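Local atomic coordinates of 3-dehydroshikimate dehydratase (Pseudomonas putida, PDB entry 5HMQ), a protein that catalyses the metal-dependent dehydration of 3-dehydroshikimate to protocatechuate, a step in the breakdown of quinate and shikimate. Residues C[298-303]-C[366-371]; C[396-401]-C[410-415]. One frame throughout, in Å; residues are numbered along the deposited sequence.

Contact 1: residues C[298-303]-C[366-371]; sequences VEFLEF and ATALRV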
ATOM      1  N   VAL C 298       0.741 -15.898 -26.379  1.00 50.61           N
ATOM      2  CA  VAL C 298       1.538 -16.502 -25.318  1.00 48.92           C
ATOM      3  C   VAL C 298       2.195 -17.770 -25.845  1.00 50.94           C
ATOM      4  O   VAL C 298       1.524 -18.636 -26.420  1.00 50.79           O
ATOM      5  CB  VAL C 298       0.669 -16.806 -24.086  1.00 47.61           C
ATOM      6  CG1 VAL C 298       1.469 -17.577 -23.049  1.00 45.51           C
ATOM      7  CG2 VAL C 298       0.115 -15.520 -23.494  1.00 45.64           C
ATOM      8  N   GLU C 299       3.512 -17.883 -25.651  1.00 53.02           N
ATOM      9  CA  GLU C 299       4.203 -19.115 -26.013  1.00 52.08           C
ATOM     10  C   GLU C 299       3.897 -20.230 -25.019  1.00 50.92           C
ATOM     11  O   GLU C 299       3.497 -21.331 -25.414  1.00 50.63           O
ATOM     12  CB  GLU C 299       5.708 -18.875 -26.113  1.00 50.64           C
ATOM     13  CG  GLU C 299       6.494 -20.136 -26.435  1.00 52.23           C
ATOM     14  CD  GLU C 299       5.974 -20.855 -27.665  1.00 53.18           C
ATOM     15  OE1 GLU C 299       5.771 -20.198 -28.707  1.00 55.12           O
ATOM     16  OE2 GLU C 299       5.757 -22.082 -27.584  1.00 53.02           O
ATOM     17  N   PHE C 300       4.086 -19.970 -23.727  1.00 48.26           N
ATOM     18  CA  PHE C 300       3.658 -20.930 -22.721  1.00 48.38           C
ATOM     19  C   PHE C 300       3.448 -20.226 -21.388  1.00 49.55           C
ATOM     20  O   PHE C 300       3.956 -19.127 -21.150  1.00 50.12           O
ATOM     21  CB  PHE C 300       4.649 -22.099 -22.573  1.00 48.91           C
ATOM     22  CG  PHE C 300       6.031 -21.701 -22.111  1.00 49.53           C
ATOM     23  CD1 PHE C 300       6.287 -21.412 -20.777  1.00 48.17           C
ATOM     24  CD2 PHE C 300       7.087 -21.671 -23.008  1.00 48.32           C
ATOM     25  CE1 PHE C 300       7.558 -21.063 -20.360  1.00 47.38           C
ATOM     26  CE2 PHE C 300       8.361 -21.331 -22.595  1.00 48.69           C
ATOM     27  CZ  PHE C 300       8.597 -21.023 -21.270  1.00 46.19           C
ATOM     28  N   LEU C 301       2.675 -20.883 -20.529  1.00 46.69           N
ATOM     29  CA  LEU C 301       2.510 -20.495 -19.138  1.00 46.14           C
ATOM     30  C   LEU C 301       3.330 -21.436 -18.269  1.00 45.69           C
ATOM     31  O   LEU C 301       3.348 -22.649 -18.501  1.00 47.58           O
ATOM     32  CB  LEU C 301       1.037 -20.549 -18.724  1.00 45.45           C
ATOM     33  CG  LEU C 301       0.040 -19.693 -19.509  1.00 46.19           C
ATOM     34  CD1 LEU C 301      -1.369 -19.887 -18.969  1.00 46.55           C
ATOM     35  CD2 LEU C 301       0.427 -18.225 -19.455  1.00 45.73           C
ATOM     36  N   GLU C 302       4.030 -20.874 -17.287  1.00 44.90           N
ATOM     37  CA  GLU C 302       4.833 -21.650 -16.349  1.00 45.05           C
ATOM     38  C   GLU C 302       4.235 -21.512 -14.954  1.00 45.54           C
ATOM     39  O   GLU C 302       4.159 -20.403 -14.415  1.00 45.48           O
ATOM     40  CB  GLU C 302       6.293 -21.197 -16.355  1.00 43.18           C
ATOM     41  CG  GLU C 302       7.191 -22.032 -15.451  1.00 46.93           C
ATOM     42  CD  GLU C 302       8.632 -21.547 -15.421  1.00 49.84           C
ATOM     43  OE1 GLU C 302       8.947 -20.554 -16.111  1.00 48.95           O
ATOM     44  OE2 GLU C 302       9.449 -22.161 -14.702  1.00 51.41           O
ATOM     45  N   PHE C 303       3.810 -22.632 -14.379  1.00 43.74           N
ATOM     46  CA  PHE C 303       3.226 -22.656 -13.046  1.00 46.97           C
ATOM     47  C   PHE C 303       4.222 -23.214 -12.041  1.00 47.07           C
ATOM     48  O   PHE C 303       4.927 -24.189 -12.321  1.00 44.99           O
ATOM     49  CB  PHE C 303       1.944 -23.492 -13.014  1.00 46.25           C
ATOM     50  CG  PHE C 303       0.749 -22.802 -13.607  1.00 46.06           C
ATOM     51  CD1 PHE C 303       0.469 -22.905 -14.960  1.00 44.76           C
ATOM     52  CD2 PHE C 303      -0.102 -22.057 -12.806  1.00 44.63           C
ATOM     53  CE1 PHE C 303      -0.638 -22.271 -15.503  1.00 46.58           C
ATOM     54  CE2 PHE C 303      -1.208 -21.423 -13.340  1.00 44.66           C
ATOM     55  CZ  PHE C 303      -1.477 -21.529 -14.691  1.00 43.80           C
ATOM     56  N   ALA C 366       5.766 -17.490 -14.337  1.00 45.13           N
ATOM     57  CA  ALA C 366       6.356 -16.912 -15.535  1.00 45.54           C
ATOM     58  C   ALA C 366       5.414 -17.086 -16.714  1.00 47.21           C
ATOM     59  O   ALA C 366       4.589 -18.003 -16.742  1.00 48.56           O
ATOM     60  CB  ALA C 366       7.715 -17.544 -15.849  1.00 44.15           C
ATOM     61  N   THR C 367       5.554 -16.189 -17.687  1.00 48.59           N
ATOM     62  CA  THR C 367       4.840 -16.263 -18.953  1.00 47.63           C
ATOM     63  C   THR C 367       5.828 -16.032 -20.080  1.00 49.53           C
ATOM     64  O   THR C 367       6.544 -15.024 -20.084  1.00 51.40           O
ATOM     65  CB  THR C 367       3.713 -15.229 -19.035  1.00 45.78           C
ATOM     66  OG1 THR C 367       2.754 -15.481 -18.003  1.00 49.07           O
ATOM     67  CG2 THR C 367       3.024 -15.299 -20.390  1.00 44.67           C
ATOM     68  N   ALA C 368       5.881 -16.972 -21.021  1.00 48.05           N
ATOM     69  CA  ALA C 368       6.657 -16.787 -22.238  1.00 47.06           C
ATOM     70  C   ALA C 368       5.776 -16.147 -23.300  1.00 48.99           C
ATOM     71  O   ALA C 368       4.693 -16.658 -23.612  1.00 49.57           O
ATOM     72  CB  ALA C 368       7.224 -18.110 -22.748  1.00 46.84           C
ATOM     73  N   LEU C 369       6.237 -15.024 -23.843  1.00 48.23           N
ATOM     74  CA  LEU C 369       5.517 -14.304 -24.879  1.00 48.44           C
ATOM     75  C   LEU C 369       6.141 -14.603 -26.236  1.00 49.95           C
ATOM     76  O   LEU C 369       7.370 -14.663 -26.366  1.00 48.48           O
ATOM     77  CB  LEU C 369       5.557 -12.801 -24.600  1.00 49.14           C
ATOM     78  CG  LEU C 369       5.268 -12.364 -23.169  1.00 49.81           C
ATOM     79  CD1 LEU C 369       5.635 -10.891 -23.015  1.00 50.33           C
ATOM     80  CD2 LEU C 369       3.807 -12.617 -22.778  1.00 50.61           C
ATOM     81  N   ARG C 370       5.293 -14.772 -27.250  1.00 50.36           N
ATOM     82  CA  ARG C 370       5.779 -14.933 -28.616  1.00 50.01           C
ATOM     83  C   ARG C 370       6.066 -13.558 -29.193  1.00 48.99           C
ATOM     84  O   ARG C 370       5.140 -12.797 -29.480  1.00 53.95           O
ATOM     85  CB  ARG C 370       4.764 -15.675 -29.474  1.00 53.44           C
ATOM     86  CG  ARG C 370       4.680 -17.165 -29.230  1.00 54.92           C
ATOM     87  CD  ARG C 370       4.106 -17.868 -30.445  1.00 56.82           C
ATOM     88  NE  ARG C 370       3.796 -19.266 -30.169  1.00 59.61           N
ATOM     89  CZ  ARG C 370       2.573 -19.730 -29.934  1.00 59.53           C
ATOM     90  NH1 ARG C 370       1.532 -18.906 -29.941  1.00 55.57           N
ATOM     91  NH2 ARG C 370       2.390 -21.022 -29.696  1.00 61.92           N
ATOM     92  N   VAL C 371       7.342 -13.234 -29.363  1.00 53.67           N
ATOM     93  CA  VAL C 371       7.755 -11.947 -29.904  1.00 57.52           C
ATOM     94  C   VAL C 371       8.425 -12.177 -31.251  1.00 56.88           C
ATOM     95  O   VAL C 371       9.160 -13.156 -31.432  1.00 55.41           O
ATOM     96  CB  VAL C 371       8.686 -11.185 -28.937  1.00 57.20           C
ATOM     97  CG1 VAL C 371       7.945 -10.849 -27.653  1.00 54.90           C
ATOM     98  CG2 VAL C 371       9.941 -11.991 -28.638  1.00 55.32           C
TER
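The ring of F300 lies over A368 like a lid: the methyl CB of A368 sits 3.4 Å from the ring centroid of F300, beneath the middle of the face and close to the ring normal, a CH-pi contact between facing residues of two antiparallel strands. A first torsion of 62° places CG of F300 between its own N and carbonyl carbon, the crowded position, and this swings the ring across to the neighbouring strand. One hydrogen-bonded pair further on, E302 runs out extended on the same face, its OE1 3.3 Å from CB of A366; the two carboxylate oxygens are held by Y412 OH and N346 ND2. L301 and T367 lie side by side on the other face, toward the strand 440-450.

The regular ladder is interrupted at E299 and F300, which both face A368. The carbonyl O of A368 takes a bond of 2.7 Å from N of E299, with the donor above the carbonyl plane, and a long, weak one from N of F300. E299 also serves a salt bridge. Its side chain bends at chi2 (53°) and meets the extended R370 at about a right angle, with carboxylate and guanidinium planes 78° apart. OE1 of E299 therefore reaches NE of R370 at 2.6 Å through a poorly aligned, weak bond, while OE2 goes to Y424 and NH1 of R370 pairs with D340. V298 O lies over one guanidinium face, where its partial negative charge may add to the attraction.

Two successive residues, E299 and F300, set against the single A368 make a classic beta bulge, here in the mixed sheet of the first vicinal oxygen chelate (VOC) module of the HPPD-like domain.

Contact 2: residues C[396-401]-C[410-415]; sequences NECEVP and LLYLVE
ND2 of N396 is the best-held polar atom here, gripped twice: it donates to V400 O at 2.9 Å, nearly straight and in the plane of the amide, and also to F389 O. On the other branch, OD1 of N396 accepts the backbone N-H of C398 at 3.0 Å, from above the carbonyl plane, which closes an Asx turn. With CG anti to the backbone N (chi1 -178°), the amide spans the loop from within, fixing the curve of residues 396-401 before the chain enters the strand 402-404 of the VOC-type sheet.

Y412, from the strand 410-414, receives this loop on its ring. SG of C398 rests over one face, 3.9 Å from the ring centroid of Y412 and displaced toward the rim, a sulfur-aromatic contact. At the ring edge, OD1 of N396 lies 3.4 Å from CE1 of Y412; amide and ring slide past each other with planes 36° apart. The phenol OH bonds to E302, so polar partners lie at the hydroxyl and at the neighbouring CE1 edge, while sulfur meets one face.

Further along, V400 drops CG2 onto the strand, 3.9 Å from CB of Y412 and 4.0 Å from CG2 of V414. P401 crosses L413 at about a right angle, and helix 374-383 packs against this end through Q374, A377 and L378. The backbone is joined where the loop gives way to strand: N of L413 donates to O of P401 at 2.9 Å, at 171° and nearly along the C=O axis.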
ATOM      1  N   ASN C 396      16.373 -16.938 -14.284  1.00 47.10           N
ATOM      2  CA  ASN C 396      15.998 -17.336 -15.635  1.00 48.44           C
ATOM      3  C   ASN C 396      16.674 -18.663 -15.958  1.00 51.84           C
ATOM      4  O   ASN C 396      17.884 -18.708 -16.206  1.00 54.60           O
ATOM      5  CB  ASN C 396      16.385 -16.255 -16.640  1.00 48.37           C
ATOM      6  CG  ASN C 396      15.977 -16.603 -18.061  1.00 52.41           C
ATOM      7  OD1 ASN C 396      15.245 -17.566 -18.293  1.00 50.65           O
ATOM      8  ND2 ASN C 396      16.444 -15.812 -19.021  1.00 50.37           N
ATOM      9  N   GLU C 397      15.896 -19.741 -15.957  1.00 52.55           N
ATOM     10  CA  GLU C 397      16.401 -21.067 -16.277  1.00 51.85           C
ATOM     11  C   GLU C 397      16.101 -21.471 -17.713  1.00 52.79           C
ATOM     12  O   GLU C 397      16.325 -22.629 -18.081  1.00 54.26           O
ATOM     13  CB  GLU C 397      15.834 -22.096 -15.296  1.00 51.46           C
ATOM     14  CG  GLU C 397      16.219 -21.806 -13.853  1.00 53.81           C
ATOM     15  CD  GLU C 397      15.785 -22.890 -12.890  1.00 59.44           C
ATOM     16  OE1 GLU C 397      15.357 -23.967 -13.357  1.00 62.05           O
ATOM     17  OE2 GLU C 397      15.875 -22.663 -11.662  1.00 61.99           O
ATOM     18  N   CYS C 398      15.584 -20.552 -18.522  1.00 52.44           N
ATOM     19  CA  CYS C 398      15.455 -20.754 -19.954  1.00 54.18           C
ATOM     20  C   CYS C 398      16.671 -20.167 -20.668  1.00 57.14           C
ATOM     21  O   CYS C 398      17.497 -19.470 -20.076  1.00 58.40           O
ATOM     22  CB  CYS C 398      14.166 -20.124 -20.481  1.00 54.41           C
ATOM     23  SG  CYS C 398      12.656 -20.957 -19.942  1.00 58.32           S
ATOM     24  N   GLU C 399      16.775 -20.455 -21.963  1.00 60.09           N
ATOM     25  CA  GLU C 399      17.894 -19.970 -22.758  1.00 58.17           C
ATOM     26  C   GLU C 399      17.570 -18.700 -23.538  1.00 57.91           C
ATOM     27  O   GLU C 399      18.478 -18.106 -24.127  1.00 59.66           O
ATOM     28  CB  GLU C 399      18.377 -21.072 -23.709  1.00 54.58           C
ATOM     29  CG  GLU C 399      18.756 -22.350 -22.969  1.00 59.29           C
ATOM     30  CD  GLU C 399      19.737 -23.218 -23.733  1.00 62.16           C
ATOM     31  OE1 GLU C 399      20.270 -22.756 -24.763  1.00 63.79           O
ATOM     32  OE2 GLU C 399      19.987 -24.360 -23.289  1.00 63.00           O
ATOM     33  N   VAL C 400      16.313 -18.268 -23.543  1.00 51.25           N
ATOM     34  CA  VAL C 400      15.926 -16.989 -24.134  1.00 52.86           C
ATOM     35  C   VAL C 400      16.045 -15.914 -23.057  1.00 52.44           C
ATOM     36  O   VAL C 400      16.077 -16.243 -21.862  1.00 52.10           O
ATOM     37  CB  VAL C 400      14.500 -17.049 -24.706  1.00 52.86           C
ATOM     38  CG1 VAL C 400      14.417 -18.078 -25.825  1.00 52.96           C
ATOM     39  CG2 VAL C 400      13.499 -17.364 -23.603  1.00 50.49           C
ATOM     40  N   PRO C 401      16.123 -14.636 -23.415  1.00 49.37           N
ATOM     41  CA  PRO C 401      16.144 -13.589 -22.388  1.00 51.09           C
ATOM     42  C   PRO C 401      14.807 -13.482 -21.668  1.00 54.78           C
ATOM     43  O   PRO C 401      13.757 -13.886 -22.172  1.00 52.31           O
ATOM     44  CB  PRO C 401      16.457 -12.312 -23.178  1.00 47.98           C
ATOM     45  CG  PRO C 401      16.079 -12.625 -24.585  1.00 49.45           C
ATOM     46  CD  PRO C 401      16.330 -14.089 -24.768  1.00 48.54           C
ATOM     47  N   LEU C 410       8.597 -13.755 -14.117  1.00 43.02           N
ATOM     48  CA  LEU C 410       9.440 -13.478 -15.269  1.00 45.77           C
ATOM     49  C   LEU C 410       8.610 -13.444 -16.547  1.00 48.13           C
ATOM     50  O   LEU C 410       7.541 -14.057 -16.630  1.00 48.71           O
ATOM     51  CB  LEU C 410      10.544 -14.532 -15.401  1.00 45.59           C
ATOM     52  CG  LEU C 410      11.491 -14.667 -14.208  1.00 44.66           C
ATOM     53  CD1 LEU C 410      12.548 -15.728 -14.476  1.00 41.16           C
ATOM     54  CD2 LEU C 410      12.138 -13.324 -13.892  1.00 41.64           C
ATOM     55  N   LEU C 411       9.113 -12.719 -17.545  1.00 44.10           N
ATOM     56  CA  LEU C 411       8.541 -12.703 -18.889  1.00 42.40           C
ATOM     57  C   LEU C 411       9.622 -13.138 -19.871  1.00 44.17           C
ATOM     58  O   LEU C 411      10.577 -12.394 -20.115  1.00 44.89           O
ATOM     59  CB  LEU C 411       8.000 -11.320 -19.251  1.00 41.45           C
ATOM     60  CG  LEU C 411       6.804 -10.786 -18.462  1.00 43.34           C
ATOM     61  CD1 LEU C 411       6.579  -9.318 -18.770  1.00 42.28           C
ATOM     62  CD2 LEU C 411       5.555 -11.590 -18.789  1.00 41.30           C
ATOM     63  N   TYR C 412       9.473 -14.337 -20.432  1.00 45.11           N
ATOM     64  CA  TYR C 412      10.429 -14.837 -21.411  1.00 46.02           C
ATOM     65  C   TYR C 412      10.121 -14.278 -22.794  1.00 48.36           C
ATOM     66  O   TYR C 412       8.961 -14.206 -23.209  1.00 49.37           O
ATOM     67  CB  TYR C 412      10.408 -16.364 -21.475  1.00 42.30           C
ATOM     68  CG  TYR C 412      10.545 -17.065 -20.147  1.00 46.08           C
ATOM     69  CD1 TYR C 412      11.715 -16.978 -19.406  1.00 45.59           C
ATOM     70  CD2 TYR C 412       9.513 -17.849 -19.652  1.00 47.03           C
ATOM     71  CE1 TYR C 412      11.842 -17.632 -18.196  1.00 45.34           C
ATOM     72  CE2 TYR C 412       9.634 -18.510 -18.454  1.00 47.42           C
ATOM     73  CZ  TYR C 412      10.797 -18.398 -17.726  1.00 47.09           C
ATOM     74  OH  TYR C 412      10.909 -19.057 -16.524  1.00 47.12           O
ATOM     75  N   LEU C 413      11.172 -13.893 -23.511  1.00 49.07           N
ATOM     76  CA  LEU C 413      11.054 -13.354 -24.862  1.00 50.72           C
ATOM     77  C   LEU C 413      11.427 -14.464 -25.839  1.00 51.46           C
ATOM     78  O   LEU C 413      12.606 -14.671 -26.138  1.00 52.83           O
ATOM     79  CB  LEU C 413      11.940 -12.124 -25.031  1.00 50.23           C
ATOM     80  CG  LEU C 413      11.751 -11.052 -23.955  1.00 49.76           C
ATOM     81  CD1 LEU C 413      12.701  -9.887 -24.173  1.00 47.30           C
ATOM     82  CD2 LEU C 413      10.306 -10.576 -23.922  1.00 48.38           C
ATOM     83  N   VAL C 414      10.420 -15.176 -26.341  1.00 52.91           N
ATOM     84  CA  VAL C 414      10.624 -16.346 -27.187  1.00 54.27           C
ATOM     85  C   VAL C 414      10.422 -15.935 -28.637  1.00 55.30           C
ATOM     86  O   VAL C 414       9.335 -15.484 -29.022  1.00 56.45           O
ATOM     87  CB  VAL C 414       9.674 -17.488 -26.801  1.00 55.22           C
ATOM     88  CG1 VAL C 414       9.871 -18.676 -27.731  1.00 50.67           C
ATOM     89  CG2 VAL C 414       9.903 -17.896 -25.355  1.00 55.27           C
ATOM     90  N   GLU C 415      11.473 -16.090 -29.439  1.00 61.36           N
ATOM     91  CA  GLU C 415      11.415 -15.881 -30.877  1.00 64.05           C
ATOM     92  C   GLU C 415      11.203 -17.218 -31.578  1.00 67.94           C
ATOM     93  O   GLU C 415      11.999 -18.147 -31.410  1.00 69.76           O
ATOM     94  CB  GLU C 415      12.693 -15.199 -31.371  1.00 63.20           C
ATOM     95  CG  GLU C 415      12.482 -14.226 -32.523  1.00 62.90           C
ATOM     96  CD  GLU C 415      13.738 -13.432 -32.845  1.00 65.22           C
ATOM     97  OE1 GLU C 415      14.788 -14.058 -33.109  1.00 65.58           O
ATOM     98  OE2 GLU C 415      13.680 -12.184 -32.820  1.00 65.39           O
TER

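How the contacts relate
Contacts 1 and 2 have centres 9 Å apart and both reach one mixed sheet, ordered 402-404, 410-414, 363-371, 295-304; contact 2 joins its strand 410-414 to the loop that leads into 402-404. Strands 410-414 and 363-371 are the shared seam, running parallel, with a probable hydrogen bond from L369 N to Y412 O. Both segments of contact 1 precede those of contact 2 in sequence. Y412 links them, since its OH probably bonds to OE1 of E302 at 2.5 Å while its ring lies against A366. Both lie in the HPPD-like domain, which lacks dioxygenase activity but appears important for optimal dehydratase activity in vivo; contact 1 is the nearer to its magnesium site.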